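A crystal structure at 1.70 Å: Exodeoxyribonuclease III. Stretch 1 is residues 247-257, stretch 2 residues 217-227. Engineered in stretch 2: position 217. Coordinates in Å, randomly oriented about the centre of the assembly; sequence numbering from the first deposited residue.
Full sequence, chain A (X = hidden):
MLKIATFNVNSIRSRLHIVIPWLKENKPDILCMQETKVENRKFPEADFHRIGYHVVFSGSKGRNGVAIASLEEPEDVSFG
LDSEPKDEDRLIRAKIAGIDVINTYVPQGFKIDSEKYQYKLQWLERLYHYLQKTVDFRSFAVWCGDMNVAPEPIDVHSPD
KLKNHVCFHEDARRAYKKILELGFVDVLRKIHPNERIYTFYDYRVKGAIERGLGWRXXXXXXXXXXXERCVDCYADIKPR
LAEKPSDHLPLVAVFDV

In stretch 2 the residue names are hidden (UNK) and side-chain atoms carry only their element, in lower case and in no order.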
ATOM      1  N   ASP A 247     -14.121   2.478   1.176  1.00 28.83           N
ATOM      2  CA  ASP A 247     -15.149   2.182   2.183  1.00 28.92           C
ATOM      3  C   ASP A 247     -16.578   2.346   1.634  1.00 28.86           C
ATOM      4  O   ASP A 247     -17.519   1.778   2.192  1.00 30.05           O
ATOM      5  CB  ASP A 247     -14.940   2.952   3.512  1.00 28.61           C
ATOM      6  CG  ASP A 247     -14.598   4.432   3.323  1.00 28.83           C
ATOM      7  OD1 ASP A 247     -14.676   4.980   2.183  1.00 31.12           O
ATOM      8  OD2 ASP A 247     -14.295   5.076   4.358  1.00 28.50           O
ATOM      9  N   HIS A 248     -16.729   3.090   0.535  1.00 28.47           N
ATOM     10  CA  HIS A 248     -18.027   3.231  -0.148  1.00 29.48           C
ATOM     11  C   HIS A 248     -18.195   2.224  -1.298  1.00 30.35           C
ATOM     12  O   HIS A 248     -17.194   1.714  -1.834  1.00 30.64           O
ATOM     13  CB  HIS A 248     -18.188   4.659  -0.689  1.00 29.87           C
ATOM     14  CG  HIS A 248     -18.341   5.685   0.379  1.00 30.91           C
ATOM     15  ND1 HIS A 248     -19.523   6.376   0.579  1.00 33.06           N
ATOM     16  CD2 HIS A 248     -17.456   6.178   1.272  1.00 31.81           C
ATOM     17  CE1 HIS A 248     -19.365   7.216   1.584  1.00 32.37           C
ATOM     18  NE2 HIS A 248     -18.128   7.111   2.031  1.00 34.09           N
ATOM     19  N   LEU A 249     -19.456   1.987  -1.684  1.00 30.69           N
ATOM     20  CA  LEU A 249     -19.830   1.207  -2.874  1.00 31.89           C
ATOM     21  C   LEU A 249     -20.274   2.166  -4.004  1.00 31.07           C
ATOM     22  O   LEU A 249     -20.872   3.218  -3.714  1.00 31.89           O
ATOM     23  CB  LEU A 249     -21.064   0.333  -2.561  1.00 32.59           C
ATOM     24  CG  LEU A 249     -20.996  -0.927  -1.710  1.00 33.61           C
ATOM     25  CD1 LEU A 249     -20.664  -0.611  -0.254  1.00 33.09           C
ATOM     26  CD2 LEU A 249     -22.320  -1.653  -1.801  1.00 33.29           C
ATOM     27  N   PRO A 250     -20.032   1.809  -5.291  1.00 30.73           N
ATOM     28  CA  PRO A 250     -20.707   2.585  -6.341  1.00 30.23           C
ATOM     29  C   PRO A 250     -22.228   2.441  -6.257  1.00 30.41           C
ATOM     30  O   PRO A 250     -22.748   1.350  -5.930  1.00 30.59           O
ATOM     31  CB  PRO A 250     -20.226   1.915  -7.651  1.00 31.36           C
ATOM     32  CG  PRO A 250     -18.937   1.304  -7.296  1.00 31.06           C
ATOM     33  CD  PRO A 250     -19.166   0.771  -5.888  1.00 31.71           C
ATOM     34  N   LEU A 251     -22.927   3.528  -6.558  1.00 30.18           N
ATOM     35  CA  LEU A 251     -24.373   3.514  -6.681  1.00 30.67           C
ATOM     36  C   LEU A 251     -24.646   3.794  -8.167  1.00 30.87           C
ATOM     37  O   LEU A 251     -24.060   4.735  -8.730  1.00 30.22           O
ATOM     38  CB  LEU A 251     -25.013   4.572  -5.765  1.00 31.22           C
ATOM     39  CG  LEU A 251     -26.543   4.653  -5.804  1.00 33.15           C
ATOM     40  CD1 LEU A 251     -27.167   3.367  -5.242  1.00 36.71           C
ATOM     41  CD2 LEU A 251     -27.026   5.917  -5.048  1.00 32.81           C
ATOM     42  N   VAL A 252     -25.470   2.943  -8.788  1.00 29.57           N
ATOM     43  CA  VAL A 252     -25.678   2.936 -10.251  1.00 29.53           C
ATOM     44  C   VAL A 252     -27.160   3.153 -10.549  1.00 29.25           C
ATOM     45  O   VAL A 252     -28.014   2.552  -9.885  1.00 29.63           O
ATOM     46  CB  VAL A 252     -25.224   1.588 -10.891  1.00 29.23           C
ATOM     47  CG1 VAL A 252     -25.321   1.632 -12.431  1.00 31.57           C
ATOM     48  CG2 VAL A 252     -23.793   1.227 -10.451  1.00 31.12           C
ATOM     49  N   ALA A 253     -27.472   4.021 -11.513  1.00 28.64           N
ATOM     50  CA  ALA A 253     -28.856   4.164 -11.989  1.00 28.60           C
ATOM     51  C   ALA A 253     -28.877   4.020 -13.501  1.00 29.24           C
ATOM     52  O   ALA A 253     -27.939   4.465 -14.190  1.00 29.48           O
ATOM     53  CB  ALA A 253     -29.414   5.544 -11.601  1.00 28.78           C
ATOM     54  N   VAL A 254     -29.940   3.400 -14.001  1.00 28.20           N
ATOM     55  CA  VAL A 254     -30.155   3.164 -15.429  1.00 28.73           C
ATOM     56  C   VAL A 254     -31.487   3.806 -15.842  1.00 28.53           C
ATOM     57  O   VAL A 254     -32.519   3.630 -15.168  1.00 27.57           O
ATOM     58  CB  VAL A 254     -30.118   1.663 -15.785  1.00 29.09           C
ATOM     59  CG1 VAL A 254     -30.294   1.455 -17.296  1.00 30.51           C
ATOM     60  CG2 VAL A 254     -28.805   1.007 -15.288  1.00 29.14           C
ATOM     61  N   PHE A 255     -31.425   4.574 -16.937  1.00 27.77           N
ATOM     62  CA  PHE A 255     -32.567   5.320 -17.485  1.00 28.47           C
ATOM     63  C   PHE A 255     -32.887   4.874 -18.914  1.00 27.97           C
ATOM     64  O   PHE A 255     -31.977   4.598 -19.722  1.00 27.74           O
ATOM     65  CB  PHE A 255     -32.254   6.826 -17.458  1.00 29.00           C
ATOM     66  CG  PHE A 255     -31.893   7.326 -16.092  1.00 28.89           C
ATOM     67  CD1 PHE A 255     -30.566   7.279 -15.621  1.00 29.87           C
ATOM     68  CD2 PHE A 255     -32.900   7.824 -15.251  1.00 28.90           C
ATOM     69  CE1 PHE A 255     -30.246   7.754 -14.327  1.00 31.94           C
ATOM     70  CE2 PHE A 255     -32.587   8.307 -13.937  1.00 28.09           C
ATOM     71  CZ  PHE A 255     -31.254   8.235 -13.480  1.00 30.30           C
ATOM     72  N   ASP A 256     -34.186   4.845 -19.215  1.00 28.25           N
ATOM     73  CA  ASP A 256     -34.720   4.444 -20.504  1.00 29.51           C
ATOM     74  C   ASP A 256     -34.664   5.663 -21.436  1.00 29.26           C
ATOM     75  O   ASP A 256     -35.675   6.313 -21.711  1.00 29.19           O
ATOM     76  CB  ASP A 256     -36.161   3.981 -20.274  1.00 30.03           C
ATOM     77  CG  ASP A 256     -36.560   2.810 -21.137  1.00 32.18           C
ATOM     78  OD1 ASP A 256     -37.724   2.364 -20.967  1.00 31.88           O
ATOM     79  OD2 ASP A 256     -35.754   2.358 -21.995  1.00 34.51           O
ATOM     80  N   VAL A 257     -33.450   5.964 -21.892  1.00 28.94           N
ATOM     81  CA  VAL A 257     -33.147   7.132 -22.720  1.00 29.58           C
ATOM     82  C   VAL A 257     -32.223   6.648 -23.846  1.00 29.19           C
ATOM     83  O   VAL A 257     -32.377   6.958 -25.053  1.00 28.72           O
ATOM     84  CB  VAL A 257     -32.390   8.190 -21.883  1.00 29.36           C
ATOM     85  CG1 VAL A 257     -31.906   9.358 -22.748  1.00 29.28           C
ATOM     86  CG2 VAL A 257     -33.237   8.697 -20.729  1.00 30.85           C
ATOM     87  OXT VAL A 257     -31.266   5.914 -23.520  1.00 29.38           O
ATOM     88  N   UNK A 217     -25.638   7.116   2.542  1.00 28.54           N
ATOM     89  CA  UNK A 217     -25.517   8.584   2.458  1.00 29.32           C
ATOM     90  C   UNK A 217     -25.160   9.108   1.064  1.00 30.42           C
ATOM     91  O   UNK A 217     -25.014  10.332   0.875  1.00 31.25           O
ATOM     92  N   UNK A 218     -24.998   8.197   0.111  1.00 29.85           N
ATOM     93  CA  UNK A 218     -24.717   8.504  -1.304  1.00 30.59           C
ATOM     94  C   UNK A 218     -26.042   8.434  -2.081  1.00 30.97           C
ATOM     95  O   UNK A 218     -26.902   7.600  -1.786  1.00 30.68           O
ATOM     96  c   UNK A 218     -23.714   7.503  -1.896  1.00 31.73           C
ATOM     97  c   UNK A 218     -22.416   7.464  -1.135  1.00 32.96           C
ATOM     98  o   UNK A 218     -22.254   6.589  -0.248  1.00 33.86           O
ATOM     99  o   UNK A 218     -21.568   8.332  -1.430  1.00 35.17           O
ATOM    100  N   UNK A 219     -26.218   9.295  -3.090  1.00 30.04           N
ATOM    101  CA  UNK A 219     -27.514   9.336  -3.783  1.00 29.78           C
ATOM    102  C   UNK A 219     -27.346   9.776  -5.243  1.00 30.46           C
ATOM    103  O   UNK A 219     -26.377  10.483  -5.587  1.00 30.24           O
ATOM    104  c   UNK A 219     -28.534  10.244  -3.043  1.00 29.78           C
ATOM    105  N   UNK A 220     -28.299   9.331  -6.065  1.00 30.42           N
ATOM    106  CA  UNK A 220     -28.486   9.861  -7.402  1.00 29.97           C
ATOM    107  C   UNK A 220     -29.893  10.458  -7.442  1.00 30.23           C
ATOM    108  O   UNK A 220     -30.883   9.732  -7.338  1.00 28.99           O
ATOM    109  c   UNK A 220     -26.747   6.916  -9.301  1.00 32.40           C
ATOM    110  c   UNK A 220     -28.753   9.325  -9.871  1.00 29.00           C
ATOM    111  c   UNK A 220     -26.904   8.216  -8.489  1.00 31.57           C
ATOM    112  c   UNK A 220     -28.348   8.766  -8.482  1.00 29.15           C
ATOM    113  N   UNK A 221     -29.965  11.785  -7.575  1.00 29.83           N
ATOM    114  CA  UNK A 221     -31.243  12.490  -7.562  1.00 30.22           C
ATOM    115  C   UNK A 221     -31.520  12.988  -8.962  1.00 30.75           C
ATOM    116  O   UNK A 221     -30.683  13.667  -9.543  1.00 31.88           O
ATOM    117  c   UNK A 221     -31.202  13.670  -6.588  1.00 30.55           C
ATOM    118  c   UNK A 221     -29.586  13.379  -4.713  1.00 35.22           C
ATOM    119  c   UNK A 221     -31.008  13.451  -5.076  1.00 34.33           C
ATOM    120  c   UNK A 221     -31.702  12.202  -4.579  1.00 33.84           C
ATOM    121  N   UNK A 222     -32.673  12.621  -9.512  1.00 29.76           N
ATOM    122  CA  UNK A 222     -32.972  12.985 -10.898  1.00 28.90           C
ATOM    123  C   UNK A 222     -34.190  13.910 -10.961  1.00 28.26           C
ATOM    124  O   UNK A 222     -35.124  13.803 -10.142  1.00 28.42           O
ATOM    125  c   UNK A 222     -33.221  11.713 -11.722  1.00 29.76           C
ATOM    126  N   UNK A 223     -34.196  14.824 -11.934  1.00 28.10           N
ATOM    127  CA  UNK A 223     -35.353  15.693 -12.117  1.00 27.80           C
ATOM    128  C   UNK A 223     -36.531  14.833 -12.564  1.00 27.49           C
ATOM    129  O   UNK A 223     -36.315  13.716 -13.043  1.00 28.35           O
ATOM    130  o   UNK A 223     -34.588  16.113 -14.393  1.00 28.37           O
ATOM    131  c   UNK A 223     -35.085  16.756 -13.205  1.00 28.39           C
ATOM    132  c   UNK A 223     -34.106  17.808 -12.680  1.00 28.43           C
ATOM    133  N   UNK A 224     -37.779  15.313 -12.364  1.00 28.40           N
ATOM    134  CA  UNK A 224     -38.929  14.440 -12.681  1.00 27.82           C
ATOM    135  C   UNK A 224     -38.954  13.738 -14.062  1.00 27.98           C
ATOM    136  O   UNK A 224     -39.211  12.536 -14.092  1.00 28.49           O
ATOM    137  c   UNK A 224     -40.160  15.331 -12.446  1.00 28.26           C
ATOM    138  c   UNK A 224     -38.184  16.615 -11.799  1.00 28.69           C
ATOM    139  c   UNK A 224     -39.664  16.441 -11.510  1.00 29.47           C
ATOM    140  N   UNK A 225     -38.654  14.452 -15.180  1.00 27.77           N
ATOM    141  CA  UNK A 225     -38.760  13.799 -16.494  1.00 27.90           C
ATOM    142  C   UNK A 225     -37.697  12.717 -16.690  1.00 27.21           C
ATOM    143  O   UNK A 225     -37.948  11.741 -17.397  1.00 27.39           O
ATOM    144  c   UNK A 225     -38.192  15.852 -15.293  1.00 28.30           C
ATOM    145  c   UNK A 225     -38.545  14.938 -17.505  1.00 27.28           C
ATOM    146  c   UNK A 225     -38.230  16.138 -16.749  1.00 29.03           C
ATOM    147  N   UNK A 226     -36.533  12.894 -16.075  1.00 27.45           N
ATOM    148  CA  UNK A 226     -35.497  11.875 -16.106  1.00 27.90           C
ATOM    149  C   UNK A 226     -35.816  10.710 -15.153  1.00 28.80           C
ATOM    150  O   UNK A 226     -35.672   9.530 -15.518  1.00 28.60           O
ATOM    151  c   UNK A 226     -32.972  11.506 -15.877  1.00 27.32           C
ATOM    152  c   UNK A 226     -32.951  10.792 -17.271  1.00 28.45           C
ATOM    153  c   UNK A 226     -31.639  12.191 -15.581  1.00 29.16           C
ATOM    154  c   UNK A 226     -34.135  12.494 -15.804  1.00 28.79           C
ATOM    155  N   UNK A 227     -36.283  11.043 -13.953  1.00 28.58           N
ATOM    156  CA  UNK A 227     -36.692  10.022 -12.976  1.00 28.81           C
ATOM    157  C   UNK A 227     -37.770   9.093 -13.534  1.00 29.46           C
ATOM    158  O   UNK A 227     -37.743   7.885 -13.271  1.00 30.02           O
ATOM    159  c   UNK A 227     -37.164  10.697 -11.691  1.00 29.81           C
TER

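Position 217 has backbone atoms and no side-chain atom, so it is glycine, G217, an engineered substitution for the natural valine. An ideal CB here would find no atom of stretch 1 within 5.5 Å.

Position 218 carries two carbons, the second bearing two oxygens. Such a short carboxylate is aspartate, D218. Its CA-to-CB bond points toward stretch 1, and ND1 of H248 donates a hydrogen bond to OD1 of D218 at 2.9 Å, with an N-H...acceptor angle of 151°. The oxygen lies at the edge of the imidazole, near its plane, where the ring nitrogen can direct its hydrogen.

At position 219 a single carbon follows CA, which identifies alanine, A219. Its CB points away, leaving the main chain to make the contact: CD2 of L251 lies 3.7 Å from CA of A219 and equally 3.7 Å from O of D218.

Position 220 has four carbons, forked at the first, with one arm two carbons long. A fork at CB with unequal arms is isoleucine, I220; chi1 is m and chi2 is t. The extended arm carries CD1 of I220 to 3.5 Å from O of L251 and 3.8 Å from CB of A253, while CG1 of I220 lies 4.1 Å from CD2 of L251.

Position 221 also has four carbons, but the fork is at the second, the pattern of leucine, L221. Its CA-to-CB bond points away, and the side chain comes no nearer than 7.8 Å to stretch 1, as strand alternation predicts.

Position 222 again has one carbon and is alanine, A222. Its CB points toward stretch 1 and meets CE2 of F255 at 4.1 Å, obliquely to the ring.

Position 223 has a carbon carrying one oxygen and one carbon: threonine, T223. It occupies the N-cap position, but its side chain makes no capping bond.

Positions 224 and 225 each have three carbons closing a ring onto the backbone N, so both are proline, P224 and P225. Neither reaches stretch 1; they begin a helix.

Position 226 has four carbons forked at the second, hence leucine, L226. CA-to-CB points sideways, but the chain's end comes nearer: CD1 of L226 is 3.6 Å from CD2 of F255 and 4.1 Å from CG2 of V257. CG of L226 sits 4.1 Å from the F255 ring centroid, 29° off the normal, an off-centre CH-pi contact.

Position 227, with one carbon, is alanine, A227, whose CB points away. N of A227 donates to O of T223 at 2.8 Å.

At the centre of the contact, strands 251-255 and 218-222 run in nearly the same direction, 21° apart, with axes 7.6 Å apart at closest approach; H248 in a loop and L226 in the helix extend the contact beyond them. No backbone hydrogen bond links the strands; side chains fill the gap. H248 and D218 supply the polar end, I220 packs against L251 and A253, and F255 meets A222 and L226. The two stretches bury 478 Å² between them, both sides summed.

Stretch 2 217-227: GDAILATPPLA
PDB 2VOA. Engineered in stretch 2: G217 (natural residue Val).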